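Uncharacterized conserved protein (Staphylococcus epidermidis, PDB 3FRM) is of unknown function but pairs two acetyltransferase-like regions, one assigned to the GNAT family, and might therefore transfer acyl groups. Local coordinates at residues 105-110 against 214-219; 112-117 against 208-213; 51-56 against 91-96. All coordinates share one frame; numbering follows the deposited sequence.

Contact 1 of 3, residues 105-110 against 214-219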
ATOM      1  N   ILE A 105      14.880  -1.152   9.050  1.00 18.68           N
ATOM      2  CA  ILE A 105      14.732  -0.743  10.433  1.00 17.40           C
ATOM      3  C   ILE A 105      15.916  -1.223  11.298  1.00 18.15           C
ATOM      4  O   ILE A 105      16.560  -2.209  10.961  1.00 18.78           O
ATOM      5  CB  ILE A 105      13.383  -1.189  11.015  1.00 16.84           C
ATOM      6  CG1 ILE A 105      13.099  -0.340  12.277  1.00 14.61           C
ATOM      7  CG2 ILE A 105      13.406  -2.682  11.303  1.00 15.69           C
ATOM      8  CD1 ILE A 105      11.749  -0.575  13.008  1.00 10.36           C
ATOM      9  N   GLU A 106      16.235  -0.501  12.381  1.00 17.73           N
ATOM     10  CA  GLU A 106      17.263  -0.971  13.380  1.00 18.72           C
ATOM     11  C   GLU A 106      16.642  -2.001  14.286  1.00 17.55           C
ATOM     12  O   GLU A 106      15.490  -1.823  14.640  1.00 18.78           O
ATOM     13  CB  GLU A 106      17.857   0.184  14.244  1.00 17.17           C
ATOM     14  CG  GLU A 106      17.622   1.572  13.643  1.00 22.89           C
ATOM     15  CD  GLU A 106      18.843   2.543  13.577  1.00 30.79           C
ATOM     16  OE1 GLU A 106      19.236   2.910  12.426  1.00 32.39           O
ATOM     17  OE2 GLU A 106      19.374   3.008  14.645  1.00 33.68           O
ATOM     18  N   ALA A 107      17.378  -3.064  14.649  1.00 16.39           N
ATOM     19  CA  ALA A 107      16.868  -4.149  15.534  1.00 15.07           C
ATOM     20  C   ALA A 107      16.162  -3.662  16.776  1.00 14.78           C
ATOM     21  O   ALA A 107      15.045  -4.077  17.065  1.00 13.72           O
ATOM     22  CB  ALA A 107      17.989  -5.121  15.938  1.00 14.68           C
ATOM     23  N   LYS A 108      16.830  -2.778  17.520  1.00 14.69           N
ATOM     24  CA  LYS A 108      16.326  -2.305  18.800  1.00 14.00           C
ATOM     25  C   LYS A 108      14.884  -1.785  18.642  1.00 14.37           C
ATOM     26  O   LYS A 108      14.043  -1.977  19.518  1.00 14.87           O
ATOM     27  CB  LYS A 108      17.284  -1.227  19.376  1.00 13.28           C
ATOM     28  CG  LYS A 108      16.620  -0.043  20.041  1.00 12.52           C
ATOM     29  CD  LYS A 108      17.644   0.777  20.889  1.00 12.58           C
ATOM     30  CE  LYS A 108      17.051   1.282  22.205  1.00  8.97           C
ATOM     31  NZ  LYS A 108      18.056   2.144  22.789  1.00 10.96           N
ATOM     32  N   ALA A 109      14.596  -1.149  17.512  1.00 14.63           N
ATOM     33  CA  ALA A 109      13.280  -0.556  17.296  1.00 14.81           C
ATOM     34  C   ALA A 109      12.202  -1.645  17.261  1.00 15.14           C
ATOM     35  O   ALA A 109      11.082  -1.413  17.677  1.00 15.84           O
ATOM     36  CB  ALA A 109      13.260   0.295  16.024  1.00 12.33           C
ATOM     37  N   LEU A 110      12.553  -2.831  16.787  1.00 16.08           N
ATOM     38  CA  LEU A 110      11.642  -3.978  16.781  1.00 16.02           C
ATOM     39  C   LEU A 110      11.625  -4.688  18.149  1.00 16.97           C
ATOM     40  O   LEU A 110      10.601  -5.270  18.545  1.00 16.32           O
ATOM     41  CB  LEU A 110      12.080  -4.970  15.702  1.00 15.31           C
ATOM     42  CG  LEU A 110      11.483  -5.072  14.288  1.00 17.59           C
ATOM     43  CD1 LEU A 110      10.619  -3.919  13.788  1.00 13.82           C
ATOM     44  CD2 LEU A 110      12.579  -5.383  13.280  1.00 17.19           C
ATOM     45  N   ARG A 214      15.138  -9.586  18.273  1.00 20.38           N
ATOM     46  CA  ARG A 214      16.029 -10.173  19.257  1.00 20.68           C
ATOM     47  C   ARG A 214      17.043 -11.086  18.587  1.00 21.39           C
ATOM     48  O   ARG A 214      18.213 -11.057  18.948  1.00 21.27           O
ATOM     49  CB  ARG A 214      15.273 -10.884  20.400  1.00 20.93           C
ATOM     50  CG  ARG A 214      14.562  -9.922  21.366  1.00 16.64           C
ATOM     51  CD  ARG A 214      13.864 -10.635  22.519  1.00 17.55           C
ATOM     52  NE  ARG A 214      13.010 -11.744  22.087  1.00 18.35           N
ATOM     53  CZ  ARG A 214      11.724 -11.641  21.763  1.00 18.00           C
ATOM     54  NH1 ARG A 214      11.100 -10.465  21.825  1.00 16.21           N
ATOM     55  NH2 ARG A 214      11.056 -12.726  21.373  1.00 17.36           N
HETATM   56  N   MSE A 215      16.626 -11.849  17.582  1.00 21.92           N
HETATM   57  CA  MSE A 215      17.603 -12.595  16.802  1.00 23.21           C
HETATM   58  C   MSE A 215      18.603 -11.692  16.116  1.00 23.02           C
HETATM   59  O   MSE A 215      19.766 -12.042  15.999  1.00 23.40           O
HETATM   60  CB  MSE A 215      16.960 -13.443  15.722  1.00 23.92           C
HETATM   61  CG  MSE A 215      16.100 -14.520  16.223  1.00 29.89           C
HETATM   62 SE   MSE A 215      15.281 -15.407  14.683  0.55 43.01          SE
HETATM   63  CE  MSE A 215      15.097 -13.957  13.415  1.00 42.75           C
ATOM     64  N   ALA A 216      18.174 -10.529  15.646  1.00 22.74           N
ATOM     65  CA  ALA A 216      19.069  -9.748  14.812  1.00 22.69           C
ATOM     66  C   ALA A 216      20.343  -9.293  15.513  1.00 23.12           C
ATOM     67  O   ALA A 216      21.364  -9.054  14.859  1.00 23.90           O
ATOM     68  CB  ALA A 216      18.339  -8.588  14.204  1.00 21.80           C
ATOM     69  N   ASN A 217      20.289  -9.175  16.841  1.00 23.70           N
ATOM     70  CA  ASN A 217      21.328  -8.499  17.615  1.00 23.66           C
ATOM     71  C   ASN A 217      21.354  -7.008  17.302  1.00 23.73           C
ATOM     72  O   ASN A 217      20.371  -6.328  17.554  1.00 25.11           O
ATOM     73  CB  ASN A 217      22.699  -9.130  17.394  1.00 23.80           C
ATOM     74  CG  ASN A 217      22.928 -10.309  18.273  1.00 24.83           C
ATOM     75  OD1 ASN A 217      22.703 -11.458  17.852  1.00 27.22           O
ATOM     76  ND2 ASN A 217      23.361 -10.052  19.523  1.00 22.27           N
ATOM     77  N   GLU A 218      22.466  -6.492  16.788  1.00 22.64           N
ATOM     78  CA  GLU A 218      22.456  -5.138  16.263  1.00 21.88           C
ATOM     79  C   GLU A 218      22.447  -5.081  14.722  1.00 20.72           C
ATOM     80  O   GLU A 218      22.606  -3.995  14.121  1.00 20.94           O
ATOM     81  CB  GLU A 218      23.580  -4.315  16.896  1.00 23.00           C
ATOM     82  CG  GLU A 218      23.394  -4.113  18.462  1.00 25.39           C
ATOM     83  CD  GLU A 218      23.530  -2.630  18.906  1.00 32.35           C
ATOM     84  OE1 GLU A 218      23.222  -1.705  18.089  1.00 34.41           O
ATOM     85  OE2 GLU A 218      23.945  -2.380  20.079  1.00 35.48           O
ATOM     86  N   ARG A 219      22.257  -6.239  14.086  1.00 18.33           N
ATOM     87  CA  ARG A 219      22.010  -6.268  12.642  1.00 17.42           C
ATOM     88  C   ARG A 219      20.712  -5.532  12.298  1.00 17.03           C
ATOM     89  O   ARG A 219      19.690  -5.748  12.942  1.00 16.76           O
ATOM     90  CB  ARG A 219      21.927  -7.698  12.087  1.00 16.18           C
ATOM     91  CG  ARG A 219      23.245  -8.437  12.035  1.00 15.81           C
ATOM     92  CD  ARG A 219      23.100  -9.923  11.718  1.00 16.94           C
ATOM     93  NE  ARG A 219      22.385 -10.721  12.725  1.00 19.48           N
ATOM     94  CZ  ARG A 219      22.183 -12.047  12.649  1.00 21.72           C
ATOM     95  NH1 ARG A 219      22.639 -12.760  11.621  1.00 24.00           N
ATOM     96  NH2 ARG A 219      21.493 -12.681  13.588  1.00 21.19           N
TER
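The methyl group of Ala107 plugs against the end of helix 204-216, where the GNAT-type beta-alpha-beta crossover turns from this helix toward strand 221-225. CB of Ala107 lies 3.1 Å from Asn217 O, a tight approach, and 3.5 Å from Arg219 O; it also meets the methyl of Ala216, CB to CB 3.9 Å. Ala107 lies at the short helix 107-111, which follows strand 96-105, and its methyl lies between the two backbones. The surface it meets is a type II' turn from Ala216 to Arg219, with Asn217 at positive phi. Arg219 braces this turn from its far side. With CG anti to the carbonyl carbon (chi1 -72°) and a second bend at chi3, its side chain curls back over the helix end, bringing both NE and NH2 to backbone carbonyls that lie in the guanidinium plane. NH2 donates to Met215 O at 3.0 Å, from above the plane of that carbonyl, while NH1 is taken by Thr184 O. Three carbonyls thus fix the guanidinium's rotation, and its charge probably eases the partial negative charge of the helix terminus. Ala216 O accepts twice, from opposite faces of its carbonyl plane: from the backbone N of Arg219 at 3.1 Å and, nearly straight at 170°, from Arg219 NE at 2.9 Å.

Contact 2 of 3, residues 112-117 against 208-213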
ATOM      1  N   GLU A 112      11.840  -3.248  21.045  1.00 22.14           N
ATOM      2  CA  GLU A 112      10.916  -2.355  21.743  1.00 22.73           C
ATOM      3  C   GLU A 112       9.415  -2.725  21.544  1.00 22.75           C
ATOM      4  O   GLU A 112       8.592  -2.390  22.388  1.00 21.49           O
ATOM      5  CB  GLU A 112      11.177  -0.931  21.229  1.00 22.53           C
ATOM      6  CG  GLU A 112      10.522   0.146  22.029  1.00 25.43           C
ATOM      7  CD  GLU A 112       9.033   0.336  21.694  1.00 27.98           C
ATOM      8  OE1 GLU A 112       8.580  -0.097  20.583  1.00 28.00           O
ATOM      9  OE2 GLU A 112       8.328   0.934  22.554  1.00 26.66           O
ATOM     10  N   LEU A 113       9.051  -3.376  20.434  1.00 22.69           N
ATOM     11  CA  LEU A 113       7.618  -3.636  20.157  1.00 23.60           C
ATOM     12  C   LEU A 113       6.941  -4.644  21.086  1.00 24.62           C
ATOM     13  O   LEU A 113       5.701  -4.729  21.140  1.00 24.56           O
ATOM     14  CB  LEU A 113       7.428  -4.120  18.742  1.00 22.69           C
ATOM     15  CG  LEU A 113       7.005  -3.159  17.647  1.00 23.18           C
ATOM     16  CD1 LEU A 113       7.191  -1.693  17.971  1.00 19.01           C
ATOM     17  CD2 LEU A 113       7.720  -3.550  16.386  1.00 21.17           C
ATOM     18  N   SER A 114       7.764  -5.419  21.788  1.00 26.13           N
ATOM     19  CA  SER A 114       7.280  -6.541  22.611  1.00 28.03           C
ATOM     20  C   SER A 114       6.438  -6.076  23.770  1.00 28.18           C
ATOM     21  O   SER A 114       6.729  -5.054  24.368  1.00 28.03           O
ATOM     22  CB  SER A 114       8.418  -7.413  23.159  1.00 28.07           C
ATOM     23  OG  SER A 114       7.965  -8.768  23.189  1.00 29.42           O
ATOM     24  N   ARG A 115       5.384  -6.829  24.056  1.00 28.72           N
ATOM     25  CA  ARG A 115       4.490  -6.500  25.143  1.00 29.76           C
ATOM     26  C   ARG A 115       4.220  -7.704  26.070  1.00 30.07           C
ATOM     27  O   ARG A 115       3.378  -7.630  26.980  1.00 30.70           O
ATOM     28  CB  ARG A 115       3.199  -5.903  24.584  1.00 29.78           C
ATOM     29  CG  ARG A 115       2.899  -4.440  24.975  1.00 31.86           C
ATOM     30  CD  ARG A 115       4.115  -3.509  25.172  1.00 34.73           C
ATOM     31  NE  ARG A 115       3.928  -2.240  24.446  1.00 37.36           N
ATOM     32  CZ  ARG A 115       4.908  -1.413  24.050  1.00 37.70           C
ATOM     33  NH1 ARG A 115       4.613  -0.299  23.372  1.00 36.93           N
ATOM     34  NH2 ARG A 115       6.181  -1.692  24.313  1.00 35.43           N
ATOM     35  N   LYS A 116       4.967  -8.791  25.859  1.00 29.91           N
ATOM     36  CA  LYS A 116       4.826 -10.040  26.627  1.00 29.69           C
ATOM     37  C   LYS A 116       3.429 -10.616  26.495  1.00 28.71           C
ATOM     38  O   LYS A 116       2.905 -11.211  27.439  1.00 28.25           O
ATOM     39  CB  LYS A 116       5.218  -9.849  28.109  1.00 30.08           C
ATOM     40  CG  LYS A 116       6.690  -9.515  28.310  1.00 32.11           C
ATOM     41  CD  LYS A 116       7.547 -10.771  28.398  1.00 35.48           C
ATOM     42  CE  LYS A 116       7.665 -11.243  29.854  1.00 38.83           C
ATOM     43  NZ  LYS A 116       7.961 -12.719  29.945  1.00 42.70           N
ATOM     44  N   ARG A 117       2.833 -10.418  25.317  1.00 27.93           N
ATOM     45  CA  ARG A 117       1.567 -11.052  24.996  1.00 27.66           C
ATOM     46  C   ARG A 117       1.753 -12.564  25.118  1.00 27.89           C
ATOM     47  O   ARG A 117       2.883 -13.047  25.095  1.00 28.06           O
ATOM     48  CB  ARG A 117       1.111 -10.654  23.609  1.00 26.66           C
ATOM     49  CG  ARG A 117       0.783  -9.188  23.485  1.00 27.61           C
ATOM     50  CD  ARG A 117       1.054  -8.702  22.042  1.00 28.43           C
ATOM     51  NE  ARG A 117       0.917  -7.242  21.899  1.00 31.41           N
ATOM     52  CZ  ARG A 117       1.868  -6.366  21.534  1.00 29.74           C
ATOM     53  NH1 ARG A 117       3.115  -6.738  21.223  1.00 29.17           N
ATOM     54  NH2 ARG A 117       1.545  -5.085  21.470  1.00 26.28           N
ATOM     55  N   ILE A 208       5.949 -11.122  16.658  1.00 14.19           N
ATOM     56  CA  ILE A 208       6.782 -11.806  15.700  1.00 13.93           C
ATOM     57  C   ILE A 208       7.930 -10.917  15.296  1.00 15.36           C
ATOM     58  O   ILE A 208       9.062 -11.368  15.085  1.00 15.86           O
ATOM     59  CB  ILE A 208       5.975 -12.257  14.459  1.00 14.03           C
ATOM     60  CG1 ILE A 208       5.132 -13.476  14.807  1.00 11.28           C
ATOM     61  CG2 ILE A 208       6.887 -12.524  13.265  1.00 10.76           C
ATOM     62  CD1 ILE A 208       3.836 -13.633  13.921  1.00 13.00           C
ATOM     63  N   GLN A 209       7.652  -9.632  15.216  1.00 16.68           N
ATOM     64  CA  GLN A 209       8.641  -8.724  14.752  1.00 16.68           C
ATOM     65  C   GLN A 209       9.743  -8.562  15.800  1.00 17.70           C
ATOM     66  O   GLN A 209      10.917  -8.630  15.471  1.00 17.63           O
ATOM     67  CB  GLN A 209       7.971  -7.411  14.470  1.00 16.97           C
ATOM     68  CG  GLN A 209       8.727  -6.603  13.510  1.00 17.81           C
ATOM     69  CD  GLN A 209       8.477  -7.069  12.129  1.00 18.99           C
ATOM     70  OE1 GLN A 209       7.357  -7.374  11.787  1.00 21.69           O
ATOM     71  NE2 GLN A 209       9.513  -7.114  11.313  1.00 18.41           N
ATOM     72  N   ALA A 210       9.357  -8.345  17.057  1.00 17.61           N
ATOM     73  CA  ALA A 210      10.316  -8.211  18.127  1.00 18.52           C
ATOM     74  C   ALA A 210      11.190  -9.445  18.299  1.00 19.05           C
ATOM     75  O   ALA A 210      12.354  -9.332  18.668  1.00 19.67           O
ATOM     76  CB  ALA A 210       9.612  -7.887  19.457  1.00 18.30           C
ATOM     77  N   TYR A 211      10.618 -10.615  18.062  1.00 19.01           N
ATOM     78  CA  TYR A 211      11.368 -11.852  18.098  1.00 19.13           C
ATOM     79  C   TYR A 211      12.512 -11.788  17.077  1.00 19.23           C
ATOM     80  O   TYR A 211      13.685 -11.961  17.423  1.00 19.86           O
ATOM     81  CB  TYR A 211      10.428 -13.004  17.745  1.00 18.87           C
ATOM     82  CG  TYR A 211      11.047 -14.349  17.917  1.00 19.49           C
ATOM     83  CD1 TYR A 211      10.757 -15.131  19.050  1.00 18.51           C
ATOM     84  CD2 TYR A 211      11.916 -14.870  16.949  1.00 19.35           C
ATOM     85  CE1 TYR A 211      11.338 -16.378  19.237  1.00 17.70           C
ATOM     86  CE2 TYR A 211      12.505 -16.134  17.125  1.00 20.94           C
ATOM     87  CZ  TYR A 211      12.211 -16.866  18.286  1.00 20.56           C
ATOM     88  OH  TYR A 211      12.768 -18.102  18.471  1.00 25.37           O
ATOM     89  N   VAL A 212      12.155 -11.549  15.819  1.00 18.33           N
ATOM     90  CA  VAL A 212      13.125 -11.338  14.776  1.00 18.15           C
ATOM     91  C   VAL A 212      14.160 -10.285  15.249  1.00 19.59           C
ATOM     92  O   VAL A 212      15.377 -10.433  15.060  1.00 20.58           O
ATOM     93  CB  VAL A 212      12.401 -10.938  13.467  1.00 18.11           C
ATOM     94  CG1 VAL A 212      13.372 -10.462  12.439  1.00 18.17           C
ATOM     95  CG2 VAL A 212      11.550 -12.134  12.887  1.00 17.74           C
ATOM     96  N   GLY A 213      13.674  -9.243  15.916  1.00 19.32           N
ATOM     97  CA  GLY A 213      14.529  -8.176  16.385  1.00 19.74           C
ATOM     98  C   GLY A 213      15.569  -8.678  17.376  1.00 20.63           C
ATOM     99  O   GLY A 213      16.739  -8.223  17.337  1.00 19.83           O
TER
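Ser114 and Ala210 bring their backbones closest, CA to CA 5.7 Å, where an irregular loop runs past the side of helix 204-216, the helix of the GNAT-type region that lies on strands 165-171, 174-183 and 188-195. The helical segment keeps its regular bonding, with Gly213 N donating to Gln209 O at 2.9 Å. The loop leaves helix 107-111 and heads for strand 120-123; it is helical in its torsions only as far as Leu113, extends at Ser114, and bends again at Lys116, whose phi is positive.

Across the interface the contact is apolar and rests on the methyl of Ala210. Its CB sits 3.9 Å from both the backbone N and the CB of Ser114, and Leu113 CB lies beside it at 4.4 Å. One branch of Leu113, CD2, reaches Gln209 CG at 4.3 Å. Gln209 offers its aliphatic part here because CG stands anti to the backbone N (chi1 -157°) and the bend at chi2 then leads the amide away from the loop.

Polar grip on the loop comes from the preceding turn of the same helix. The two carboxylate oxygens of Glu207 divide the work, OE2 meeting Ser114 OG and OE1 the backbone N of Arg115, which holds the loop at the point where it straightens. The loop also closes on itself through Arg117. One face of this guanidinium lies over Arg115 CB, which is centred 3.3 Å from its plane, while its NH1 donates to Leu113 O at 3.3 Å, with an N-H...O angle of 157°.

Contact 3 of 3, residues 51-56 against 91-96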
ATOM      1  N   ASN A  51      15.275  -0.725 -27.538  1.00 23.81           N
ATOM      2  CA  ASN A  51      15.792  -1.741 -28.493  1.00 23.30           C
ATOM      3  C   ASN A  51      16.526  -2.884 -27.828  1.00 21.48           C
ATOM      4  O   ASN A  51      16.352  -4.014 -28.209  1.00 20.37           O
ATOM      5  CB  ASN A  51      16.757  -1.102 -29.490  1.00 23.83           C
ATOM      6  CG  ASN A  51      16.086  -0.082 -30.376  1.00 28.32           C
ATOM      7  OD1 ASN A  51      14.970  -0.301 -30.838  1.00 33.17           O
ATOM      8  ND2 ASN A  51      16.782   1.042 -30.656  1.00 32.73           N
ATOM      9  N   GLN A  52      17.374  -2.545 -26.854  1.00 20.88           N
ATOM     10  CA  GLN A  52      18.008  -3.512 -25.985  1.00 20.95           C
ATOM     11  C   GLN A  52      16.953  -4.401 -25.350  1.00 20.40           C
ATOM     12  O   GLN A  52      17.059  -5.618 -25.399  1.00 20.48           O
ATOM     13  CB  GLN A  52      18.719  -2.811 -24.842  1.00 21.47           C
ATOM     14  CG  GLN A  52      20.207  -2.876 -24.832  1.00 24.32           C
ATOM     15  CD  GLN A  52      20.835  -4.251 -25.072  1.00 25.41           C
ATOM     16  OE1 GLN A  52      22.041  -4.331 -25.281  1.00 27.04           O
ATOM     17  NE2 GLN A  52      20.051  -5.316 -25.033  1.00 29.24           N
ATOM     18  N   TRP A  53      15.941  -3.775 -24.752  1.00 19.90           N
ATOM     19  CA  TRP A  53      14.888  -4.510 -24.061  1.00 20.10           C
ATOM     20  C   TRP A  53      14.202  -5.531 -24.949  1.00 19.89           C
ATOM     21  O   TRP A  53      13.867  -6.624 -24.475  1.00 20.10           O
ATOM     22  CB  TRP A  53      13.847  -3.574 -23.361  1.00 19.79           C
ATOM     23  CG  TRP A  53      12.826  -4.361 -22.541  1.00 19.81           C
ATOM     24  CD1 TRP A  53      13.087  -5.125 -21.425  1.00 19.12           C
ATOM     25  CD2 TRP A  53      11.415  -4.511 -22.799  1.00 15.70           C
ATOM     26  NE1 TRP A  53      11.930  -5.720 -20.975  1.00 15.90           N
ATOM     27  CE2 TRP A  53      10.893  -5.355 -21.790  1.00 15.53           C
ATOM     28  CE3 TRP A  53      10.543  -3.986 -23.757  1.00 15.52           C
ATOM     29  CZ2 TRP A  53       9.538  -5.727 -21.732  1.00 16.94           C
ATOM     30  CZ3 TRP A  53       9.194  -4.334 -23.693  1.00 17.96           C
ATOM     31  CH2 TRP A  53       8.699  -5.207 -22.665  1.00 19.87           C
ATOM     32  N   LEU A  54      14.014  -5.190 -26.225  1.00 19.96           N
ATOM     33  CA  LEU A  54      13.394  -6.121 -27.211  1.00 21.23           C
ATOM     34  C   LEU A  54      14.226  -7.369 -27.449  1.00 21.26           C
ATOM     35  O   LEU A  54      13.708  -8.518 -27.539  1.00 20.82           O
ATOM     36  CB  LEU A  54      13.187  -5.410 -28.552  1.00 21.35           C
ATOM     37  CG  LEU A  54      11.805  -4.833 -28.839  1.00 23.60           C
ATOM     38  CD1 LEU A  54      10.960  -4.592 -27.608  1.00 24.12           C
ATOM     39  CD2 LEU A  54      11.915  -3.555 -29.688  1.00 22.17           C
ATOM     40  N   LYS A  55      15.527  -7.112 -27.572  1.00 21.38           N
ATOM     41  CA  LYS A  55      16.520  -8.153 -27.697  1.00 21.77           C
ATOM     42  C   LYS A  55      16.548  -9.013 -26.445  1.00 21.14           C
ATOM     43  O   LYS A  55      16.641 -10.222 -26.565  1.00 22.23           O
ATOM     44  CB  LYS A  55      17.891  -7.534 -27.978  1.00 22.41           C
ATOM     45  CG  LYS A  55      18.095  -7.140 -29.444  1.00 23.41           C
ATOM     46  CD  LYS A  55      19.188  -6.124 -29.613  1.00 27.85           C
ATOM     47  CE  LYS A  55      19.087  -5.504 -30.998  1.00 31.40           C
ATOM     48  NZ  LYS A  55      19.685  -4.104 -31.052  1.00 34.19           N
ATOM     49  N   ASP A  56      16.376  -8.406 -25.268  1.00 20.09           N
ATOM     50  CA  ASP A  56      16.449  -9.130 -24.002  1.00 19.76           C
ATOM     51  C   ASP A  56      15.180  -9.968 -23.818  1.00 20.01           C
ATOM     52  O   ASP A  56      15.201 -11.067 -23.240  1.00 19.45           O
ATOM     53  CB  ASP A  56      16.627  -8.170 -22.836  1.00 20.01           C
ATOM     54  CG  ASP A  56      17.936  -7.358 -22.907  1.00 20.82           C
ATOM     55  OD1 ASP A  56      18.891  -7.749 -23.602  1.00 19.58           O
ATOM     56  OD2 ASP A  56      18.028  -6.322 -22.210  1.00 24.66           O
ATOM     57  N   ARG A  91       3.698  -1.565 -21.861  1.00 18.45           N
ATOM     58  CA  ARG A  91       2.240  -1.676 -21.912  1.00 20.18           C
ATOM     59  C   ARG A  91       1.773  -2.407 -23.170  1.00 20.42           C
ATOM     60  O   ARG A  91       0.988  -3.300 -23.067  1.00 21.27           O
ATOM     61  CB  ARG A  91       1.540  -0.321 -21.778  1.00 19.91           C
ATOM     62  CG  ARG A  91       1.109  -0.047 -20.336  1.00 24.43           C
ATOM     63  CD  ARG A  91       1.361   1.401 -19.916  1.00 26.24           C
ATOM     64  NE  ARG A  91       1.236   2.269 -21.085  1.00 30.87           N
ATOM     65  CZ  ARG A  91       1.973   3.356 -21.304  1.00 29.03           C
ATOM     66  NH1 ARG A  91       2.893   3.709 -20.406  1.00 26.60           N
ATOM     67  NH2 ARG A  91       1.799   4.061 -22.430  1.00 27.82           N
ATOM     68  N   GLU A  92       2.307  -2.075 -24.334  1.00 21.13           N
ATOM     69  CA  GLU A  92       1.841  -2.698 -25.623  1.00 21.66           C
ATOM     70  C   GLU A  92       2.095  -4.185 -25.687  1.00 21.07           C
ATOM     71  O   GLU A  92       1.388  -4.909 -26.381  1.00 22.58           O
ATOM     72  CB  GLU A  92       2.510  -1.998 -26.820  1.00 21.71           C
ATOM     73  CG  GLU A  92       2.245  -2.577 -28.190  1.00 25.15           C
ATOM     74  CD  GLU A  92       3.269  -2.121 -29.246  1.00 29.72           C
ATOM     75  OE1 GLU A  92       3.558  -2.915 -30.172  1.00 33.16           O
ATOM     76  OE2 GLU A  92       3.803  -0.981 -29.155  1.00 32.49           O
ATOM     77  N   LEU A  93       3.099  -4.670 -24.973  1.00 20.74           N
ATOM     78  CA  LEU A  93       3.370  -6.102 -25.021  1.00 20.04           C
ATOM     79  C   LEU A  93       2.609  -6.884 -23.907  1.00 20.33           C
ATOM     80  O   LEU A  93       2.782  -8.100 -23.729  1.00 20.68           O
ATOM     81  CB  LEU A  93       4.888  -6.338 -25.017  1.00 19.64           C
ATOM     82  CG  LEU A  93       5.621  -5.898 -26.312  1.00 17.87           C
ATOM     83  CD1 LEU A  93       7.071  -6.209 -26.125  1.00 14.42           C
ATOM     84  CD2 LEU A  93       5.090  -6.598 -27.623  1.00 12.85           C
ATOM     85  N   GLY A  94       1.750  -6.178 -23.181  1.00 19.42           N
ATOM     86  CA  GLY A  94       0.867  -6.791 -22.240  1.00 18.97           C
ATOM     87  C   GLY A  94       1.548  -7.209 -20.947  1.00 20.04           C
ATOM     88  O   GLY A  94       1.248  -8.314 -20.434  1.00 20.88           O
ATOM     89  N   PHE A  95       2.478  -6.387 -20.434  1.00 18.32           N
ATOM     90  CA  PHE A  95       3.126  -6.641 -19.124  1.00 17.96           C
ATOM     91  C   PHE A  95       2.351  -5.964 -18.022  1.00 18.13           C
ATOM     92  O   PHE A  95       1.707  -4.975 -18.278  1.00 18.36           O
ATOM     93  CB  PHE A  95       4.573  -6.073 -19.074  1.00 18.31           C
ATOM     94  CG  PHE A  95       5.606  -6.970 -19.683  1.00 14.93           C
ATOM     95  CD1 PHE A  95       6.415  -7.750 -18.873  1.00 15.06           C
ATOM     96  CD2 PHE A  95       5.710  -7.095 -21.081  1.00 18.06           C
ATOM     97  CE1 PHE A  95       7.352  -8.635 -19.429  1.00 15.74           C
ATOM     98  CE2 PHE A  95       6.651  -7.991 -21.683  1.00 16.20           C
ATOM     99  CZ  PHE A  95       7.484  -8.752 -20.857  1.00 14.19           C
ATOM    100  N   GLN A  96       2.413  -6.507 -16.810  1.00 18.61           N
ATOM    101  CA  GLN A  96       1.982  -5.827 -15.613  1.00 19.30           C
ATOM    102  C   GLN A  96       3.175  -5.039 -15.051  1.00 18.12           C
ATOM    103  O   GLN A  96       4.276  -5.591 -14.902  1.00 18.02           O
ATOM    104  CB  GLN A  96       1.611  -6.840 -14.551  1.00 20.66           C
ATOM    105  CG  GLN A  96       0.663  -7.994 -14.922  1.00 23.67           C
ATOM    106  CD  GLN A  96       0.700  -9.127 -13.829  1.00 31.16           C
ATOM    107  OE1 GLN A  96       1.053  -8.872 -12.652  1.00 36.91           O
ATOM    108  NE2 GLN A  96       0.373 -10.366 -14.228  1.00 29.99           N
TER
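Trp53 and Phe95 reach toward each other from opposite directions, and their first torsions set the meeting. Trp53 has CG anti to its own backbone N (chi1 -175°), which throws the indole clear of helix 50-66; Phe95, just before strand 96-105, holds CG anti to the carbonyl carbon (chi1 -83°) and turns its ring back toward that helix. The result is a T-shaped pair in which the edge of the indole's six-membered ring points at a face of the phenyl ring, centroids 5.2 Å apart and planes at 63°.

The touching is done by the far rim of the indole. CH2 of Trp53 comes to 3.6 Å from Phe95 CE2, and CZ2 of Trp53 stands above the phenyl face, displaced toward its rim, with Phe95 CZ 3.8 Å away. Leu93 adds a methyl beside the same rim: its CD1 lies obliquely to the indole, 3.7 Å from Trp53 CZ3, and also meets CD1 of Leu54 at 4.5 Å. Leu93 is the first residue to leave helix 84-92, and Gly94, with positive phi, turns the chain so that Leu93 and Phe95 both face Trp53.

Around this cluster the packing continues inward. Trp53 makes a second edge-to-face pair with Phe74 and rests on Ile249 and Ile90, and Phe95 also touches Ile249 and Ile90, so the rings bridge two helices and the sheet. Helix 84-92 links the parallel strands 72-75 and 96-105, with strand 241-251 from the C-terminal end lying between them. Trp53 and Phe95, both buried, thus belong to the hydrophobic layer between helices and sheet of an alpha/beta fold, with Leu54 and Leu93 at its margin, consistent with the acetyltransferase-like assignment of this region.

Contacts 1 and 2 are neighbours on helix 204-216, their centres about 10 Å apart; they touch directly, for instance where the methyl of Ala107 packs on the carbonyl oxygen of Gly213. Contact 3 belongs to the other end of the molecule, its centre about 41 Å from that of contact 1 and about 44 Å from that of contact 2, on the opposite side of the chain's centre. All three are partly buried and meet by packing. The first two centre on an alanine methyl packed against backbone and small or aliphatic side chains, with arginines and a glutamate securing turn and loop nearby. Contact 3 instead uses a Trp-Phe edge-to-face pair flanked by leucines, leading into the hydrophobic layer between helices and sheet.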